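Local coordinates for flavoprotein (Thermotoga maritima, PDB 5V8S) that probably transfers electrons as an FMN-binding oxidoreductase of the flavo-diiron family, with a mu-oxo-diiron centre held in its metallo-beta-lactamase-like domain, at residues Val95-Pro107 and Phe124-Lys136. The protein carries 1 engineered substitution. Numbering follows the deposited sequence.
Engineered in segment 95-107: D102 (natural residue His). With FEO (mu-oxo-diiron), chain C.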
ATOM      1  N   VAL A  95      13.831  16.678 -27.211  1.00 18.94           N
ATOM      2  CA  VAL A  95      13.450  16.141 -25.908  1.00 18.42           C
ATOM      3  C   VAL A  95      12.114  16.778 -25.538  1.00 19.29           C
ATOM      4  O   VAL A  95      12.057  17.901 -25.033  1.00 20.06           O
ATOM      5  CB  VAL A  95      14.531  16.411 -24.857  1.00 19.60           C
ATOM      6  CG1 VAL A  95      14.118  15.844 -23.506  1.00 20.98           C
ATOM      7  CG2 VAL A  95      15.846  15.804 -25.309  1.00 19.81           C
ATOM      8  N   ASN A  96      11.016  16.049 -25.781  1.00 18.76           N
ATOM      9  CA  ASN A  96       9.695  16.562 -25.467  1.00 18.56           C
ATOM     10  C   ASN A  96       9.437  16.593 -23.956  1.00 19.21           C
ATOM     11  O   ASN A  96       8.589  17.364 -23.502  1.00 19.06           O
ATOM     12  CB  ASN A  96       8.639  15.669 -26.122  1.00 19.74           C
ATOM     13  CG  ASN A  96       8.561  15.851 -27.629  1.00 21.12           C
ATOM     14  OD1 ASN A  96       8.404  16.972 -28.122  1.00 21.93           O
ATOM     15  ND2 ASN A  96       8.662  14.740 -28.382  1.00 22.22           N
ATOM     16  N   HIS A  97      10.161  15.783 -23.181  1.00 18.92           N
ATOM     17  CA  HIS A  97       9.923  15.561 -21.759  1.00 18.86           C
ATOM     18  C   HIS A  97      11.159  14.852 -21.247  1.00 18.53           C
ATOM     19  O   HIS A  97      11.691  13.963 -21.919  1.00 20.28           O
ATOM     20  CB  HIS A  97       8.659  14.686 -21.635  1.00 19.01           C
ATOM     21  CG  HIS A  97       8.286  14.205 -20.255  1.00 18.59           C
ATOM     22  ND1 HIS A  97       8.175  15.009 -19.135  1.00 18.75           N
ATOM     23  CD2 HIS A  97       7.876  12.977 -19.865  1.00 17.84           C
ATOM     24  CE1 HIS A  97       7.757  14.285 -18.110  1.00 18.87           C
ATOM     25  NE2 HIS A  97       7.558  13.048 -18.531  1.00 17.14           N
ATOM     26  N   THR A  98      11.645  15.279 -20.086  1.00 17.94           N
ATOM     27  CA  THR A  98      12.964  14.880 -19.617  1.00 18.52           C
ATOM     28  C   THR A  98      12.944  13.734 -18.614  1.00 18.55           C
ATOM     29  O   THR A  98      14.009  13.356 -18.120  1.00 19.64           O
ATOM     30  CB  THR A  98      13.676  16.067 -18.968  1.00 20.69           C
ATOM     31  OG1 THR A  98      12.961  16.465 -17.789  1.00 22.10           O
ATOM     32  CG2 THR A  98      13.778  17.236 -19.946  1.00 21.63           C
ATOM     33  N   GLU A  99      11.780  13.189 -18.276  1.00 17.37           N
ATOM     34  CA  GLU A  99      11.751  12.158 -17.248  1.00 17.91           C
ATOM     35  C   GLU A  99      12.617  10.978 -17.700  1.00 17.83           C
ATOM     36  O   GLU A  99      12.633  10.641 -18.888  1.00 17.34           O
ATOM     37  CB  GLU A  99      10.315  11.691 -17.004  1.00 18.28           C
ATOM     38  CG  GLU A  99      10.158  10.733 -15.847  1.00 19.42           C
ATOM     39  CD  GLU A  99       8.725  10.426 -15.520  1.00 20.69           C
ATOM     40  OE1 GLU A  99       7.819  11.102 -16.018  1.00 21.57           O
ATOM     41  OE2 GLU A  99       8.498   9.489 -14.716  1.00 23.65           O
ATOM     42  N   PRO A 100      13.347  10.319 -16.793  1.00 18.15           N
ATOM     43  CA  PRO A 100      14.332   9.326 -17.251  1.00 18.31           C
ATOM     44  C   PRO A 100      13.787   8.081 -17.918  1.00 18.86           C
ATOM     45  O   PRO A 100      14.595   7.334 -18.480  1.00 20.64           O
ATOM     46  CB  PRO A 100      15.122   8.999 -15.987  1.00 19.30           C
ATOM     47  CG  PRO A 100      15.058  10.254 -15.204  1.00 18.62           C
ATOM     48  CD  PRO A 100      13.683  10.804 -15.437  1.00 18.24           C
ATOM     49  N   ASP A 101      12.481   7.789 -17.871  1.00 18.19           N
ATOM     50  CA  ASP A 101      11.991   6.679 -18.682  1.00 19.06           C
ATOM     51  C   ASP A 101      12.085   6.976 -20.171  1.00 19.31           C
ATOM     52  O   ASP A 101      12.187   6.049 -20.979  1.00 20.94           O
ATOM     53  CB  ASP A 101      10.550   6.307 -18.335  1.00 20.50           C
ATOM     54  CG  ASP A 101       9.569   7.453 -18.507  1.00 19.71           C
ATOM     55  OD1 ASP A 101       9.835   8.569 -18.035  1.00 21.40           O
ATOM     56  OD2 ASP A 101       8.499   7.239 -19.121  1.00 20.56           O
ATOM     57  N   ASP A 102      12.070   8.244 -20.537  1.00 19.11           N
ATOM     58  CA  ASP A 102      12.232   8.660 -21.917  1.00 22.15           C
ATOM     59  C   ASP A 102      13.597   9.283 -22.215  1.00 22.24           C
ATOM     60  O   ASP A 102      14.009   9.271 -23.377  1.00 24.36           O
ATOM     61  CB  ASP A 102      11.061   9.588 -22.310  1.00 26.51           C
ATOM     62  CG  ASP A 102       9.664   8.847 -22.220  1.00 33.03           C
ATOM     63  OD1 ASP A 102       9.442   7.870 -22.988  1.00 38.17           O
ATOM     64  OD2 ASP A 102       8.787   9.192 -21.384  1.00 30.94           O
ATOM     65  N   SER A 103      14.342   9.746 -21.200  1.00 20.66           N
ATOM     66  CA  SER A 103      15.615  10.445 -21.412  1.00 21.36           C
ATOM     67  C   SER A 103      16.838   9.702 -20.890  1.00 21.43           C
ATOM     68  O   SER A 103      17.962  10.202 -21.050  1.00 22.54           O
ATOM     69  CB  SER A 103      15.574  11.828 -20.752  1.00 21.24           C
ATOM     70  OG  SER A 103      15.628  11.729 -19.338  1.00 21.04           O
ATOM     71  N   GLY A 104      16.664   8.540 -20.261  1.00 21.14           N
ATOM     72  CA  GLY A 104      17.781   7.926 -19.566  1.00 21.92           C
ATOM     73  C   GLY A 104      18.918   7.511 -20.480  1.00 21.29           C
ATOM     74  O   GLY A 104      20.068   7.379 -20.034  1.00 23.86           O
ATOM     75  N   SER A 105      18.612   7.263 -21.755  1.00 21.03           N
ATOM     76  CA  SER A 105      19.606   6.893 -22.757  1.00 21.89           C
ATOM     77  C   SER A 105      20.354   8.081 -23.336  1.00 21.82           C
ATOM     78  O   SER A 105      21.292   7.868 -24.107  1.00 22.43           O
ATOM     79  CB  SER A 105      18.922   6.138 -23.903  1.00 22.55           C
ATOM     80  OG  SER A 105      17.830   6.872 -24.446  1.00 22.82           O
ATOM     81  N   LEU A 106      19.968   9.307 -22.991  1.00 22.33           N
ATOM     82  CA  LEU A 106      20.559  10.481 -23.634  1.00 21.77           C
ATOM     83  C   LEU A 106      22.054  10.616 -23.373  1.00 22.32           C
ATOM     84  O   LEU A 106      22.812  10.826 -24.340  1.00 23.90           O
ATOM     85  CB  LEU A 106      19.767  11.741 -23.253  1.00 22.39           C
ATOM     86  CG  LEU A 106      20.209  13.057 -23.903  1.00 23.79           C
ATOM     87  CD1 LEU A 106      20.194  12.973 -25.430  1.00 23.74           C
ATOM     88  CD2 LEU A 106      19.323  14.216 -23.400  1.00 24.86           C
ATOM     89  N   PRO A 107      22.555  10.505 -22.137  1.00 24.41           N
ATOM     90  CA  PRO A 107      24.009  10.656 -21.954  1.00 24.86           C
ATOM     91  C   PRO A 107      24.816   9.694 -22.805  1.00 26.20           C
ATOM     92  O   PRO A 107      25.800  10.098 -23.451  1.00 27.10           O
ATOM     93  CB  PRO A 107      24.200  10.438 -20.444  1.00 24.46           C
ATOM     94  CG  PRO A 107      22.902  10.819 -19.842  1.00 24.22           C
ATOM     95  CD  PRO A 107      21.851  10.390 -20.848  1.00 23.79           C
ATOM     96  N   PHE A 124      11.705  24.677 -19.176  1.00 23.97           N
ATOM     97  CA  PHE A 124      11.896  23.822 -18.010  1.00 23.69           C
ATOM     98  C   PHE A 124      12.666  22.563 -18.379  1.00 22.61           C
ATOM     99  O   PHE A 124      13.435  22.041 -17.570  1.00 23.01           O
ATOM    100  CB  PHE A 124      10.549  23.443 -17.409  1.00 27.08           C
ATOM    101  CG  PHE A 124      10.447  23.717 -15.962  1.00 33.28           C
ATOM    102  CD1 PHE A 124      11.064  22.886 -15.048  1.00 35.61           C
ATOM    103  CD2 PHE A 124       9.721  24.792 -15.503  1.00 36.45           C
ATOM    104  CE1 PHE A 124      10.962  23.131 -13.681  1.00 37.37           C
ATOM    105  CE2 PHE A 124       9.613  25.048 -14.147  1.00 38.23           C
ATOM    106  CZ  PHE A 124      10.235  24.213 -13.236  1.00 37.85           C
ATOM    107  N   GLY A 125      12.473  22.059 -19.595  1.00 21.88           N
ATOM    108  CA  GLY A 125      13.234  20.906 -20.034  1.00 21.44           C
ATOM    109  C   GLY A 125      14.733  21.151 -19.993  1.00 21.00           C
ATOM    110  O   GLY A 125      15.504  20.281 -19.579  1.00 21.54           O
ATOM    111  N   LYS A 126      15.171  22.332 -20.442  1.00 21.38           N
ATOM    112  CA  LYS A 126      16.588  22.666 -20.352  1.00 22.59           C
ATOM    113  C   LYS A 126      17.073  22.620 -18.905  1.00 23.23           C
ATOM    114  O   LYS A 126      18.134  22.062 -18.611  1.00 23.64           O
ATOM    115  CB  LYS A 126      16.827  24.040 -20.983  1.00 24.75           C
ATOM    116  CG  LYS A 126      18.230  24.556 -20.781  1.00 26.60           C
ATOM    117  CD  LYS A 126      18.465  25.800 -21.630  1.00 29.50           C
ATOM    118  CE  LYS A 126      19.905  26.232 -21.535  1.00 33.04           C
ATOM    119  NZ  LYS A 126      20.259  26.497 -20.131  1.00 36.29           N
ATOM    120  N   ARG A 127      16.299  23.193 -17.987  1.00 23.44           N
ATOM    121  CA  ARG A 127      16.695  23.185 -16.581  1.00 25.00           C
ATOM    122  C   ARG A 127      16.841  21.762 -16.062  1.00 23.69           C
ATOM    123  O   ARG A 127      17.785  21.457 -15.319  1.00 24.27           O
ATOM    124  CB  ARG A 127      15.666  23.963 -15.762  1.00 29.47           C
ATOM    125  CG  ARG A 127      15.690  25.449 -16.073  1.00 36.09           C
ATOM    126  CD  ARG A 127      14.370  26.136 -15.754  1.00 43.84           C
ATOM    127  NE  ARG A 127      13.975  25.984 -14.360  1.00 50.76           N
ATOM    128  CZ  ARG A 127      12.895  26.555 -13.828  1.00 56.12           C
ATOM    129  NH1 ARG A 127      12.111  27.324 -14.577  1.00 57.66           N
ATOM    130  NH2 ARG A 127      12.601  26.360 -12.546  1.00 57.73           N
ATOM    131  N   LEU A 128      15.918  20.870 -16.441  1.00 22.13           N
ATOM    132  CA  LEU A 128      15.957  19.508 -15.924  1.00 22.15           C
ATOM    133  C   LEU A 128      17.068  18.685 -16.565  1.00 22.80           C
ATOM    134  O   LEU A 128      17.664  17.833 -15.898  1.00 23.52           O
ATOM    135  CB  LEU A 128      14.592  18.826 -16.099  1.00 21.61           C
ATOM    136  CG  LEU A 128      13.476  19.440 -15.235  1.00 21.92           C
ATOM    137  CD1 LEU A 128      12.102  18.987 -15.675  1.00 22.38           C
ATOM    138  CD2 LEU A 128      13.703  19.109 -13.754  1.00 24.34           C
ATOM    139  N   LEU A 129      17.392  18.934 -17.837  1.00 22.67           N
ATOM    140  CA  LEU A 129      18.502  18.191 -18.427  1.00 23.53           C
ATOM    141  C   LEU A 129      19.815  18.534 -17.747  1.00 24.66           C
ATOM    142  O   LEU A 129      20.695  17.680 -17.618  1.00 25.12           O
ATOM    143  CB  LEU A 129      18.609  18.470 -19.926  1.00 22.71           C
ATOM    144  CG  LEU A 129      17.520  17.849 -20.794  1.00 23.78           C
ATOM    145  CD1 LEU A 129      17.614  18.368 -22.226  1.00 24.36           C
ATOM    146  CD2 LEU A 129      17.618  16.326 -20.763  1.00 24.25           C
ATOM    147  N   GLU A 130      19.962  19.773 -17.305  1.00 24.97           N
ATOM    148  CA  GLU A 130      21.164  20.138 -16.567  1.00 27.27           C
ATOM    149  C   GLU A 130      21.169  19.483 -15.191  1.00 26.27           C
ATOM    150  O   GLU A 130      22.180  18.921 -14.763  1.00 27.40           O
ATOM    151  CB  GLU A 130      21.239  21.651 -16.434  1.00 30.88           C
ATOM    152  CG  GLU A 130      22.493  22.082 -15.710  1.00 37.54           C
ATOM    153  CD  GLU A 130      22.527  23.569 -15.441  1.00 44.41           C
ATOM    154  OE1 GLU A 130      22.421  23.968 -14.251  1.00 48.17           O
ATOM    155  OE2 GLU A 130      22.649  24.333 -16.416  1.00 45.48           O
ATOM    156  N   GLY A 131      20.041  19.526 -14.491  1.00 26.07           N
ATOM    157  CA  GLY A 131      20.001  18.949 -13.154  1.00 25.69           C
ATOM    158  C   GLY A 131      20.170  17.437 -13.144  1.00 26.38           C
ATOM    159  O   GLY A 131      20.811  16.878 -12.247  1.00 27.17           O
ATOM    160  N   PHE A 132      19.563  16.745 -14.107  1.00 24.82           N
ATOM    161  CA  PHE A 132      19.682  15.288 -14.138  1.00 24.44           C
ATOM    162  C   PHE A 132      21.048  14.847 -14.635  1.00 25.12           C
ATOM    163  O   PHE A 132      21.655  13.932 -14.071  1.00 27.58           O
ATOM    164  CB  PHE A 132      18.638  14.686 -15.084  1.00 23.61           C
ATOM    165  CG  PHE A 132      17.214  14.782 -14.606  1.00 24.09           C
ATOM    166  CD1 PHE A 132      16.890  14.909 -13.272  1.00 28.09           C
ATOM    167  CD2 PHE A 132      16.189  14.745 -15.526  1.00 24.43           C
ATOM    168  CE1 PHE A 132      15.560  14.992 -12.874  1.00 29.86           C
ATOM    169  CE2 PHE A 132      14.873  14.822 -15.132  1.00 25.85           C
ATOM    170  CZ  PHE A 132      14.557  14.945 -13.809  1.00 27.44           C
ATOM    171  N   TYR A 133      21.533  15.464 -15.709  1.00 24.78           N
ATOM    172  CA  TYR A 133      22.642  14.917 -16.477  1.00 24.97           C
ATOM    173  C   TYR A 133      23.810  15.871 -16.663  1.00 25.54           C
ATOM    174  O   TYR A 133      24.818  15.456 -17.230  1.00 27.64           O
ATOM    175  CB  TYR A 133      22.171  14.479 -17.876  1.00 25.18           C
ATOM    176  CG  TYR A 133      20.974  13.543 -17.868  1.00 24.82           C
ATOM    177  CD1 TYR A 133      21.049  12.285 -17.266  1.00 25.19           C
ATOM    178  CD2 TYR A 133      19.772  13.914 -18.459  1.00 24.58           C
ATOM    179  CE1 TYR A 133      19.951  11.428 -17.248  1.00 24.75           C
ATOM    180  CE2 TYR A 133      18.676  13.069 -18.463  1.00 23.99           C
ATOM    181  CZ  TYR A 133      18.766  11.826 -17.848  1.00 23.66           C
ATOM    182  OH  TYR A 133      17.685  10.971 -17.838  1.00 23.52           O
ATOM    183  N   GLY A 134      23.710  17.114 -16.204  1.00 25.30           N
ATOM    184  CA  GLY A 134      24.749  18.085 -16.469  1.00 26.07           C
ATOM    185  C   GLY A 134      24.830  18.538 -17.907  1.00 27.23           C
ATOM    186  O   GLY A 134      25.837  19.133 -18.300  1.00 29.35           O
ATOM    187  N   ILE A 135      23.804  18.265 -18.709  1.00 26.92           N
ATOM    188  CA  ILE A 135      23.780  18.679 -20.111  1.00 28.41           C
ATOM    189  C   ILE A 135      23.394  20.154 -20.165  1.00 31.65           C
ATOM    190  O   ILE A 135      22.325  20.546 -19.689  1.00 33.54           O
ATOM    191  CB  ILE A 135      22.788  17.812 -20.903  1.00 28.17           C
ATOM    192  CG1 ILE A 135      23.303  16.372 -20.990  1.00 28.27           C
ATOM    193  CG2 ILE A 135      22.549  18.373 -22.289  1.00 28.71           C
ATOM    194  CD1 ILE A 135      22.249  15.347 -21.429  1.00 28.39           C
ATOM    195  N   LYS A 136      24.246  20.971 -20.784  1.00 34.08           N
ATOM    196  CA  LYS A 136      24.093  22.418 -20.707  1.00 36.08           C
ATOM    197  C   LYS A 136      23.767  23.088 -22.029  1.00 35.74           C
ATOM    198  O   LYS A 136      23.051  24.094 -22.037  1.00 35.97           O
ATOM    199  CB  LYS A 136      25.367  23.052 -20.135  1.00 40.51           C
ATOM    200  CG  LYS A 136      25.633  22.649 -18.684  1.00 44.38           C
ATOM    201  CD  LYS A 136      26.682  23.522 -18.021  1.00 47.77           C
ATOM    202  CE  LYS A 136      26.751  23.254 -16.510  1.00 50.63           C
ATOM    203  NZ  LYS A 136      25.433  23.448 -15.820  1.00 51.99           N
TER
HETATM  204 FE1  FEO C 401       6.629  11.172 -17.760  1.00 19.83          FE
HETATM  205 FE2  FEO C 401       7.045   8.620 -19.982  1.00 21.34          FE
HETATM  206  O   FEO C 401       7.617   9.902 -18.731  1.00 21.81           O
HETATM  207  O   HOH W   1       5.665   9.327 -17.028  1.00 54.25           O
HETATM  208  O   HOH W   2       5.404   8.063 -18.509  1.00 26.54           O
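Y133 reaches across from the last turn of helix 123-133 and donates its phenol OH to S103 OG at 2.7 Å. S103 hands the bond on: its OG donates to T98 O at 2.6 Å, coming in well above the carbonyl plane. With chi1 at 72°, OG lies between the backbone N and the carbonyl carbon, where it meets both T98 O and the tyrosine hydroxyl. T98 OG1 lies 3.3 Å from L128 CB, but its polar partner is D166.

The apolar contacts flank this pair of hydrogen bonds. P107 lies over one face of the Y133 ring, a CH-pi contact with CD 4.3 Å from the centroid, while F132 CB backs the opposite face; the ring is thus clamped with its hydroxyl aimed at S103. F132 brings the edge of its own ring to T98 O, with CE2 at 3.4 Å, and meets F278 of the second subunit. Deeper in, T98 CG2 settles against G125 and L129, and L106 CD2 touches both L129 CD2 and I135 CD1, 3.7 Å from the latter.

Segment 95-107 also carries metal ligands. H97 NE2 and E99 OE1 bind one iron, D101 OD2 and the engineered D102 OD2 the other; H163, D180 and H240 complete the protein ligands of the oxo-bridged pair. E99 O, gripped by the D102 and S103 amides from opposite faces, ties the loop into helix 100-103. Helix 123-133 itself binds no iron: Y133 bonds to S103, which lies next to the ligand D102, and this probably steadies the backbone of the segment that supplies four protein ligands.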